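Local coordinates for protein fimbrial subunit CupB6 (Pseudomonas aeruginosa, PDB 5CYL) that probably serves as the adhesive tip of a chaperone-usher pilus, through which the bacterium would attach to surfaces and build biofilm, at residues E57-G68 and P100-R111; N153-K161 and V172-R183. One frame throughout, in Å; residues are numbered along the deposited sequence.

Interaction 1. Residues E57-G68 and P100-R111; sequences ELVIGGNWSGVG and PVDNQPHALDKR
Pro100 O takes the backbone N of Trp64 at 2.9 Å, lying near the plane of the indole at its edge, and this bond pins the loop ahead of strand 106-111 to the end of strand 57-65. Next along, Val101 lays CG2 against Trp64 CB at 3.7 Å, while the tryptophan side chain also touches Ile87 and Leu152. Asp102 O receives Asn63 ND2 at 3.0 Å, from 41° above its carbonyl plane. With CG set between its own backbone N and carbonyl carbon (chi1 73°), the asparagine lies alongside Pro105 and pointing the same way; its OD1 is held by Asn153. At His106 regular antiparallel pairing starts with Gly62, and the imidazole NE2 reaches back to Asp102 OD2, closing the loop on itself. Ala107 CB packs on Val59 CG1 at 3.9 Å. Leu108 and Asp109 then both give their N-H to Ile60 O, at 3.0 and 3.2 Å, the signature of a classic beta bulge. Lys110 reaches Glu57 OE1 through NZ, a salt bridge of 3.1 Å with weak hydrogen-bond geometry; Ala164 O also holds the amine, and Gly162 N the same carboxylate oxygen. Arg111 pairs with Leu58 by two backbone bonds and crosses Ile60 with its aliphatic stem, its guanidinium curling back to Asp109. The strand pairing therefore depends mainly on backbone bonds; the Asn63 amide adds a hold on the loop, and the weak Glu57-Lys110 bridge is a lesser addition at the far end.

Interaction 2. Residues N153-K161 and V172-R183; sequences NLWAVDRLK and VPADNYPTGVCR
Val157 and Asp158 share a single acceptor, Cys182 O, where an irregular loop meets strand 153-160 of the N-terminal beta domain without becoming a strand itself. The Asp158 backbone N donates to that oxygen at 3.1 Å, in the carbonyl plane and on a lone pair, and Val157 CA adds a CA-H...O contact. A methyl pair flanks this point: Val157 CG1, anti to its own backbone N (chi1 180°), reaches Pro173 CD at 4.1 Å, the two side chains extending toward each other, while CG2 faces Val172 CG2, those two side chains crossing at about a right angle. Val172 CG2 also lies obliquely by the six-membered ring of Trp155, 4.0 Å from CE3, and the edge of that indole faces Arg183 O. Beyond Pro173, the bent chain of Arg159 brings CD within 3.9 Å of Pro173 CD, so the proline ring touches two side chains of the strand. Asp158 CB lies near Val181.

Further out, Arg183 folds back over its own loop. Its guanidinium has Val181 CB over the centre of one face and Pro173 CG nearer the rim of the opposite face, but it sits too close to its neighbours in the model, so its exact placement is doubtful. NH1 makes a salt bridge to Asp175 OD1 at 2.8 Å, bridging two positions eight residues apart in the same loop; the link to Asp158 is long and its geometry doubtful. The stronger polar partner of Asp158 is Ala7 N, which donates to OD2, and a disulfide from Cys182 to Cys10 fastens the loop to the same strand, 6-22. Arg183 NE in turn comes to Cys182 O from 61° above the carbonyl plane, at 3.1 Å, giving that oxygen its second N-H donor.

Overall arrangement
From the N terminus, strand 6-22 comes first and pairs with 35-50; its Cys10 is bonded only much later, by Cys182. Strand 56-65 comes next, and interaction 1 closes a loop of 31 residues when strand 106-112 returns beside it. The chain then passes through strand 118-129 before strand 151-160 arrives on the other side of 56-65, and interaction 2 closes a shorter loop of 10. The two contacts run in series, neither enclosing the other, yet their strands 56-65 and 151-160 are neighbours in one four-stranded antiparallel sheet, where Glu57 N lies 2.7 Å from Arg159 O. Interaction 1 adds an outer strand; interaction 2 ties the sheet, through the disulfide, to strand 6-22 of the six-stranded sheet.

Interaction 1. Residues E57-G68 and P100-R111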
loop_
_atom_site.group_PDB
_atom_site.type_symbol
_atom_site.label_atom_id
_atom_site.label_comp_id
_atom_site.label_asym_id
_atom_site.label_seq_id
_atom_site.Cartn_x
_atom_site.Cartn_y
_atom_site.Cartn_z
ATOM N N GLU A 57 -1.140 -20.165 40.387
ATOM C CA GLU A 57 -0.565 -19.728 39.123
ATOM C C GLU A 57 -1.430 -18.682 38.451
ATOM O O GLU A 57 -2.639 -18.703 38.568
ATOM C CB GLU A 57 -0.391 -20.896 38.170
ATOM C CG GLU A 57 0.984 -21.513 38.164
ATOM C CD GLU A 57 1.069 -22.666 37.188
ATOM O OE1 GLU A 57 -0.010 -23.152 36.715
ATOM O OE2 GLU A 57 2.229 -23.072 36.910
ATOM N N LEU A 58 -0.772 -17.789 37.726
ATOM C CA LEU A 58 -1.466 -16.826 36.881
ATOM C C LEU A 58 -1.401 -17.337 35.448
ATOM O O LEU A 58 -0.328 -17.379 34.858
ATOM C CB LEU A 58 -0.802 -15.460 37.011
ATOM C CG LEU A 58 -1.744 -14.270 36.771
ATOM C CD1 LEU A 58 -3.112 -14.498 37.362
ATOM C CD2 LEU A 58 -1.199 -12.967 37.336
ATOM N N VAL A 59 -2.533 -17.777 34.925
ATOM C CA VAL A 59 -2.598 -18.305 33.567
ATOM C C VAL A 59 -3.031 -17.207 32.611
ATOM O O VAL A 59 -4.087 -16.595 32.790
ATOM C CB VAL A 59 -3.575 -19.475 33.460
ATOM C CG1 VAL A 59 -3.530 -20.038 32.057
ATOM C CG2 VAL A 59 -3.208 -20.533 34.482
ATOM N N ILE A 60 -2.214 -16.942 31.604
ATOM C CA ILE A 60 -2.546 -15.927 30.612
ATOM C C ILE A 60 -3.138 -16.606 29.375
ATOM O O ILE A 60 -2.497 -17.445 28.737
ATOM C CB ILE A 60 -1.346 -15.069 30.272
ATOM C CG1 ILE A 60 -0.742 -14.514 31.562
ATOM C CG2 ILE A 60 -1.745 -13.923 29.364
ATOM C CD1 ILE A 60 0.618 -13.871 31.381
ATOM N N GLY A 61 -4.381 -16.253 29.073
ATOM C CA GLY A 61 -5.112 -16.800 27.932
ATOM C C GLY A 61 -5.454 -15.737 26.895
ATOM O O GLY A 61 -5.495 -14.552 27.204
ATOM N N GLY A 62 -5.712 -16.170 25.669
ATOM C CA GLY A 62 -6.193 -15.270 24.616
ATOM C C GLY A 62 -7.160 -15.949 23.690
ATOM O O GLY A 62 -7.137 -17.150 23.522
ATOM N N ASN A 63 -8.054 -15.178 23.105
ATOM C CA ASN A 63 -8.801 -15.659 21.945
ATOM C C ASN A 63 -9.416 -14.482 21.212
ATOM O O ASN A 63 -9.591 -13.408 21.778
ATOM C CB ASN A 63 -9.884 -16.631 22.363
ATOM C CG ASN A 63 -11.032 -15.947 23.042
ATOM O OD1 ASN A 63 -10.878 -14.946 23.727
ATOM N ND2 ASN A 63 -12.211 -16.490 22.859
ATOM N N TRP A 64 -9.748 -14.688 19.948
ATOM C CA TRP A 64 -10.407 -13.678 19.132
ATOM C C TRP A 64 -11.862 -14.073 19.096
ATOM O O TRP A 64 -12.206 -15.220 18.762
ATOM C CB TRP A 64 -9.867 -13.654 17.696
ATOM C CG TRP A 64 -8.610 -12.905 17.497
ATOM C CD1 TRP A 64 -7.358 -13.425 17.465
ATOM C CD2 TRP A 64 -8.454 -11.499 17.273
ATOM N NE1 TRP A 64 -6.417 -12.418 17.264
ATOM C CE2 TRP A 64 -7.078 -11.237 17.118
ATOM C CE3 TRP A 64 -9.339 -10.443 17.174
ATOM C CZ2 TRP A 64 -6.574 -9.959 16.917
ATOM C CZ3 TRP A 64 -8.823 -9.158 16.939
ATOM C CH2 TRP A 64 -7.461 -8.943 16.825
ATOM N N SER A 65 -12.738 -13.137 19.420
ATOM C CA SER A 65 -14.187 -13.395 19.272
ATOM C C SER A 65 -14.790 -12.395 18.305
ATOM O O SER A 65 -14.168 -11.392 17.910
ATOM C CB SER A 65 -14.909 -13.332 20.615
ATOM O OG SER A 65 -14.532 -12.153 21.291
ATOM N N GLY A 66 -16.019 -12.663 17.887
ATOM C CA GLY A 66 -16.724 -11.754 16.977
ATOM C C GLY A 66 -16.529 -12.111 15.529
ATOM O O GLY A 66 -17.016 -11.431 14.631
ATOM N N VAL A 67 -15.799 -13.196 15.320
ATOM C CA VAL A 67 -15.678 -13.860 14.030
ATOM C C VAL A 67 -15.546 -15.365 14.309
ATOM O O VAL A 67 -14.832 -15.767 15.207
ATOM C CB VAL A 67 -14.469 -13.361 13.219
ATOM C CG1 VAL A 67 -14.287 -14.198 11.962
ATOM C CG2 VAL A 67 -14.632 -11.889 12.868
ATOM N N GLY A 68 -16.291 -16.177 13.576
ATOM C CA GLY A 68 -16.303 -17.617 13.796
ATOM C C GLY A 68 -15.006 -18.340 13.472
ATOM O O GLY A 68 -14.653 -19.261 14.158
ATOM N N PRO A 100 -5.640 -17.708 19.186
ATOM C CA PRO A 100 -6.483 -18.296 18.157
ATOM C C PRO A 100 -7.820 -17.609 18.001
ATOM O O PRO A 100 -8.249 -16.871 18.889
ATOM C CB PRO A 100 -6.735 -19.716 18.671
ATOM C CG PRO A 100 -6.686 -19.590 20.151
ATOM C CD PRO A 100 -5.719 -18.451 20.454
ATOM N N VAL A 101 -8.499 -17.884 16.905
ATOM C CA VAL A 101 -9.888 -17.480 16.779
ATOM C C VAL A 101 -10.724 -18.682 17.210
ATOM O O VAL A 101 -10.800 -19.662 16.506
ATOM C CB VAL A 101 -10.227 -17.089 15.336
ATOM C CG1 VAL A 101 -11.694 -16.722 15.243
ATOM C CG2 VAL A 101 -9.356 -15.931 14.856
ATOM N N ASP A 102 -11.297 -18.613 18.404
ATOM C CA ASP A 102 -12.117 -19.691 18.952
ATOM C C ASP A 102 -13.151 -19.092 19.913
ATOM O O ASP A 102 -13.028 -17.919 20.297
ATOM C CB ASP A 102 -11.218 -20.729 19.627
ATOM C CG ASP A 102 -11.943 -22.026 19.932
ATOM O OD1 ASP A 102 -12.958 -22.350 19.281
ATOM O OD2 ASP A 102 -11.519 -22.732 20.855
ATOM N N ASN A 103 -14.184 -19.837 20.267
ATOM C CA ASN A 103 -15.201 -19.268 21.143
ATOM C C ASN A 103 -14.691 -19.159 22.568
ATOM O O ASN A 103 -15.208 -18.374 23.339
ATOM C CB ASN A 103 -16.497 -20.068 21.074
ATOM C CG ASN A 103 -16.257 -21.559 21.067
ATOM O OD1 ASN A 103 -15.394 -22.040 20.336
ATOM N ND2 ASN A 103 -16.991 -22.301 21.903
ATOM N N GLN A 104 -13.662 -19.928 22.885
ATOM C CA GLN A 104 -13.153 -20.018 24.239
ATOM C C GLN A 104 -11.733 -19.575 24.281
ATOM O O GLN A 104 -10.999 -19.851 23.332
ATOM C CB GLN A 104 -13.257 -21.451 24.726
ATOM C CG GLN A 104 -14.585 -21.739 25.373
ATOM C CD GLN A 104 -14.613 -23.115 25.930
ATOM O OE1 GLN A 104 -14.641 -23.296 27.135
ATOM N NE2 GLN A 104 -14.512 -24.108 25.058
ATOM N N PRO A 105 -11.322 -18.901 25.365
ATOM C CA PRO A 105 -9.895 -18.589 25.429
ATOM C C PRO A 105 -9.004 -19.825 25.575
ATOM O O PRO A 105 -9.452 -20.910 25.998
ATOM C CB PRO A 105 -9.781 -17.728 26.675
ATOM C CG PRO A 105 -10.904 -18.194 27.541
ATOM C CD PRO A 105 -12.025 -18.457 26.584
ATOM N N HIS A 106 -7.739 -19.653 25.213
ATOM C CA HIS A 106 -6.745 -20.745 25.252
ATOM C C HIS A 106 -5.594 -20.377 26.152
ATOM O O HIS A 106 -5.237 -19.197 26.257
ATOM C CB HIS A 106 -6.207 -21.034 23.859
ATOM C CG HIS A 106 -7.093 -21.921 23.040
ATOM N ND1 HIS A 106 -6.601 -22.929 22.235
ATOM C CD2 HIS A 106 -8.441 -21.977 22.929
ATOM C CE1 HIS A 106 -7.608 -23.545 21.642
ATOM N NE2 HIS A 106 -8.734 -22.997 22.056
ATOM N N ALA A 107 -5.017 -21.370 26.806
ATOM C CA ALA A 107 -3.956 -21.096 27.755
ATOM C C ALA A 107 -2.626 -21.014 27.022
ATOM O O ALA A 107 -2.160 -22.004 26.481
ATOM C CB ALA A 107 -3.937 -22.168 28.823
ATOM N N LEU A 108 -2.034 -19.822 27.027
ATOM C CA LEU A 108 -0.841 -19.582 26.214
ATOM C C LEU A 108 0.426 -19.386 26.991
ATOM O O LEU A 108 1.511 -19.522 26.437
ATOM C CB LEU A 108 -1.041 -18.400 25.272
ATOM C CG LEU A 108 -2.309 -18.571 24.432
ATOM C CD1 LEU A 108 -2.626 -17.267 23.717
ATOM C CD2 LEU A 108 -2.250 -19.778 23.498
ATOM N N ASP A 109 0.285 -19.029 28.261
ATOM C CA ASP A 109 1.415 -18.810 29.153
ATOM C C ASP A 109 0.932 -18.928 30.588
ATOM O O ASP A 109 -0.260 -18.839 30.864
ATOM C CB ASP A 109 2.046 -17.447 28.885
ATOM C CG ASP A 109 3.539 -17.441 29.086
ATOM O OD1 ASP A 109 4.126 -18.523 29.362
ATOM O OD2 ASP A 109 4.148 -16.344 28.987
ATOM N N LYS A 110 1.867 -19.160 31.489
ATOM C CA LYS A 110 1.608 -19.080 32.931
ATOM C C LYS A 110 2.696 -18.251 33.576
ATOM O O LYS A 110 3.767 -18.092 33.014
ATOM C CB LYS A 110 1.488 -20.459 33.554
ATOM C CG LYS A 110 2.112 -21.566 32.738
ATOM C CD LYS A 110 1.821 -22.968 33.292
ATOM C CE LYS A 110 0.355 -23.172 33.640
ATOM N NZ LYS A 110 0.002 -24.587 33.966
ATOM N N ARG A 111 2.385 -17.683 34.727
ATOM C CA ARG A 111 3.343 -16.874 35.486
ATOM C C ARG A 111 3.313 -17.335 36.925
ATOM O O ARG A 111 2.230 -17.492 37.503
ATOM C CB ARG A 111 2.990 -15.397 35.404
ATOM C CG ARG A 111 3.404 -14.720 34.114
ATOM C CD ARG A 111 4.901 -14.718 33.952
ATOM N NE ARG A 111 5.325 -14.018 32.753
ATOM C CZ ARG A 111 5.392 -14.561 31.549
ATOM N NH1 ARG A 111 5.052 -15.823 31.366
ATOM N NH2 ARG A 111 5.801 -13.840 30.517
#

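Interaction 2. Residues N153-K161 and V172-R183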
loop_
_atom_site.group_PDB
_atom_site.type_symbol
_atom_site.label_atom_id
_atom_site.label_comp_id
_atom_site.label_asym_id
_atom_site.label_seq_id
_atom_site.Cartn_x
_atom_site.Cartn_y
_atom_site.Cartn_z
ATOM N N ASN A 153 -9.473 -10.745 23.053
ATOM C CA ASN A 153 -9.608 -10.926 24.505
ATOM C C ASN A 153 -8.376 -11.525 25.154
ATOM O O ASN A 153 -7.929 -12.603 24.781
ATOM C CB ASN A 153 -10.808 -11.789 24.814
ATOM C CG ASN A 153 -12.029 -11.381 24.019
ATOM O OD1 ASN A 153 -12.702 -10.391 24.333
ATOM N ND2 ASN A 153 -12.337 -12.150 23.012
ATOM N N LEU A 154 -7.819 -10.791 26.101
ATOM C CA LEU A 154 -6.726 -11.297 26.916
ATOM C C LEU A 154 -7.277 -11.666 28.278
ATOM O O LEU A 154 -7.944 -10.871 28.927
ATOM C CB LEU A 154 -5.636 -10.232 27.049
ATOM C CG LEU A 154 -5.116 -9.677 25.722
ATOM C CD1 LEU A 154 -3.984 -8.682 25.934
ATOM C CD2 LEU A 154 -4.638 -10.808 24.814
ATOM N N TRP A 155 -6.985 -12.866 28.728
ATOM C CA TRP A 155 -7.447 -13.309 30.046
ATOM C C TRP A 155 -6.297 -13.538 31.013
ATOM O O TRP A 155 -5.456 -14.408 30.773
ATOM C CB TRP A 155 -8.206 -14.605 29.902
ATOM C CG TRP A 155 -9.375 -14.518 28.970
ATOM C CD1 TRP A 155 -9.334 -14.418 27.619
ATOM C CD2 TRP A 155 -10.759 -14.548 29.328
ATOM N NE1 TRP A 155 -10.601 -14.399 27.104
ATOM C CE2 TRP A 155 -11.499 -14.472 28.134
ATOM C CE3 TRP A 155 -11.447 -14.633 30.546
ATOM C CZ2 TRP A 155 -12.895 -14.480 28.113
ATOM C CZ3 TRP A 155 -12.835 -14.648 30.532
ATOM C CH2 TRP A 155 -13.550 -14.564 29.321
ATOM N N ALA A 156 -6.249 -12.803 32.113
ATOM C CA ALA A 156 -5.396 -13.228 33.259
ATOM C C ALA A 156 -6.236 -13.971 34.277
ATOM O O ALA A 156 -7.117 -13.385 34.870
ATOM C CB ALA A 156 -4.733 -12.046 33.921
ATOM N N VAL A 157 -5.981 -15.250 34.471
ATOM C CA VAL A 157 -6.833 -16.091 35.335
ATOM C C VAL A 157 -6.026 -16.836 36.404
ATOM O O VAL A 157 -5.054 -17.552 36.081
ATOM C CB VAL A 157 -7.651 -17.105 34.507
ATOM C CG1 VAL A 157 -8.531 -17.985 35.395
ATOM C CG2 VAL A 157 -8.511 -16.390 33.485
ATOM N N ASP A 158 -6.419 -16.645 37.666
ATOM C CA ASP A 158 -5.763 -17.334 38.777
ATOM C C ASP A 158 -6.241 -18.778 38.823
ATOM O O ASP A 158 -7.449 -19.035 38.750
ATOM C CB ASP A 158 -6.018 -16.601 40.099
ATOM C CG ASP A 158 -5.460 -17.360 41.314
ATOM O OD1 ASP A 158 -6.072 -18.364 41.749
ATOM O OD2 ASP A 158 -4.406 -16.953 41.847
ATOM N N ARG A 159 -5.293 -19.704 38.960
ATOM C CA ARG A 159 -5.595 -21.149 39.058
ATOM C C ARG A 159 -4.604 -21.905 39.956
ATOM O O ARG A 159 -3.492 -21.430 40.183
ATOM C CB ARG A 159 -5.600 -21.761 37.654
ATOM C CG ARG A 159 -6.662 -21.171 36.732
ATOM C CD ARG A 159 -7.912 -22.019 36.701
ATOM N NE ARG A 159 -7.515 -23.215 35.958
ATOM C CZ ARG A 159 -8.281 -24.260 35.738
ATOM N NH1 ARG A 159 -9.508 -24.275 36.225
ATOM N NH2 ARG A 159 -7.830 -25.276 35.022
ATOM N N LEU A 160 -4.997 -23.074 40.463
ATOM C CA LEU A 160 -4.049 -23.912 41.239
ATOM C C LEU A 160 -2.903 -24.333 40.334
ATOM O O LEU A 160 -3.155 -24.641 39.184
ATOM C CB LEU A 160 -4.727 -25.146 41.848
ATOM C CG LEU A 160 -5.828 -24.915 42.904
ATOM C CD1 LEU A 160 -6.348 -26.253 43.425
ATOM C CD2 LEU A 160 -5.407 -24.011 44.063
ATOM N N LYS A 161 -1.674 -24.287 40.856
ATOM C CA LYS A 161 -0.435 -24.462 40.071
ATOM C C LYS A 161 -0.442 -25.785 39.317
ATOM O O LYS A 161 -0.634 -26.830 39.918
ATOM C CB LYS A 161 0.767 -24.449 40.990
ATOM C CG LYS A 161 1.996 -23.764 40.444
ATOM C CD LYS A 161 3.235 -24.427 41.022
ATOM C CE LYS A 161 4.444 -23.493 41.131
ATOM N NZ LYS A 161 5.771 -24.175 41.001
ATOM N N VAL A 172 -12.292 -21.186 32.938
ATOM C CA VAL A 172 -12.382 -20.049 33.854
ATOM C C VAL A 172 -13.360 -20.455 34.938
ATOM O O VAL A 172 -14.518 -20.703 34.639
ATOM C CB VAL A 172 -12.841 -18.728 33.195
ATOM C CG1 VAL A 172 -12.837 -17.624 34.239
ATOM C CG2 VAL A 172 -11.923 -18.336 32.049
ATOM N N PRO A 173 -12.904 -20.530 36.198
ATOM C CA PRO A 173 -13.811 -20.998 37.244
ATOM C C PRO A 173 -15.038 -20.121 37.443
ATOM O O PRO A 173 -14.949 -18.890 37.319
ATOM C CB PRO A 173 -12.932 -20.969 38.497
ATOM C CG PRO A 173 -11.562 -21.219 37.983
ATOM C CD PRO A 173 -11.514 -20.459 36.686
ATOM N N ALA A 174 -16.152 -20.794 37.733
ATOM C CA ALA A 174 -17.442 -20.166 38.060
ATOM C C ALA A 174 -17.389 -19.310 39.345
ATOM O O ALA A 174 -18.025 -18.274 39.414
ATOM C CB ALA A 174 -18.528 -21.228 38.174
ATOM N N ASP A 175 -16.592 -19.739 40.320
ATOM C CA ASP A 175 -16.468 -19.099 41.638
ATOM C C ASP A 175 -15.780 -17.719 41.679
ATOM O O ASP A 175 -14.950 -17.391 40.851
ATOM C CB ASP A 175 -15.732 -20.032 42.602
ATOM C CG ASP A 175 -14.260 -20.179 42.276
ATOM O OD1 ASP A 175 -13.543 -19.173 42.273
ATOM O OD2 ASP A 175 -13.819 -21.314 42.010
ATOM N N ASN A 176 -16.159 -16.927 42.681
ATOM C CA ASN A 176 -15.603 -15.594 42.902
ATOM C C ASN A 176 -14.755 -15.475 44.172
ATOM O O ASN A 176 -14.457 -14.370 44.614
ATOM C CB ASN A 176 -16.714 -14.542 42.913
ATOM C CG ASN A 176 -16.181 -13.119 42.948
ATOM O OD1 ASN A 176 -16.942 -12.161 42.843
ATOM N ND2 ASN A 176 -14.871 -12.974 43.095
ATOM N N TYR A 177 -14.332 -16.586 44.775
ATOM C CA TYR A 177 -13.516 -16.524 46.009
ATOM C C TYR A 177 -12.075 -16.990 45.763
ATOM O O TYR A 177 -11.878 -17.922 44.982
ATOM C CB TYR A 177 -14.158 -17.357 47.120
ATOM N N PRO A 178 -11.105 -16.351 46.420
ATOM C CA PRO A 178 -11.364 -15.259 47.378
ATOM C C PRO A 178 -11.898 -14.012 46.679
ATOM O O PRO A 178 -11.589 -13.830 45.501
ATOM C CB PRO A 178 -9.980 -14.981 47.967
ATOM C CG PRO A 178 -9.030 -15.397 46.895
ATOM C CD PRO A 178 -9.665 -16.577 46.216
ATOM N N THR A 179 -12.697 -13.181 47.351
ATOM C CA THR A 179 -13.410 -12.159 46.604
ATOM C C THR A 179 -12.500 -11.250 45.807
ATOM O O THR A 179 -11.600 -10.619 46.356
ATOM C CB THR A 179 -14.154 -11.342 47.672
ATOM O OG1 THR A 179 -15.038 -12.200 48.402
ATOM C CG2 THR A 179 -14.962 -10.237 47.024
ATOM N N GLY A 180 -12.718 -11.199 44.502
ATOM C CA GLY A 180 -11.757 -10.528 43.606
ATOM C C GLY A 180 -10.714 -11.405 42.896
ATOM O O GLY A 180 -9.740 -10.888 42.312
ATOM N N VAL A 181 -10.895 -12.723 42.932
ATOM C CA VAL A 181 -10.004 -13.620 42.194
ATOM C C VAL A 181 -9.962 -13.164 40.760
ATOM O O VAL A 181 -10.979 -12.748 40.236
ATOM C CB VAL A 181 -10.515 -15.063 42.147
ATOM C CG1 VAL A 181 -9.575 -15.907 41.344
ATOM C CG2 VAL A 181 -10.607 -15.653 43.513
ATOM N N CYS A 182 -8.790 -13.280 40.142
ATOM C CA CYS A 182 -8.598 -12.947 38.721
ATOM C C CYS A 182 -9.428 -13.848 37.775
ATOM O O CYS A 182 -9.023 -14.987 37.516
ATOM C CB CYS A 182 -7.102 -13.035 38.344
ATOM S SG CYS A 182 -6.108 -11.741 39.102
ATOM N N ARG A 183 -10.531 -13.335 37.214
ATOM C CA ARG A 183 -11.324 -14.133 36.253
ATOM C C ARG A 183 -11.868 -13.391 35.025
ATOM O O ARG A 183 -12.319 -14.028 34.084
ATOM C CB ARG A 183 -12.534 -14.787 36.926
ATOM C CG ARG A 183 -12.432 -15.151 38.385
ATOM C CD ARG A 183 -12.393 -16.643 38.624
ATOM N NE ARG A 183 -11.018 -17.049 38.807
ATOM C CZ ARG A 183 -10.627 -18.007 39.622
ATOM N NH1 ARG A 183 -11.517 -18.657 40.358
ATOM N NH2 ARG A 183 -9.338 -18.292 39.706
#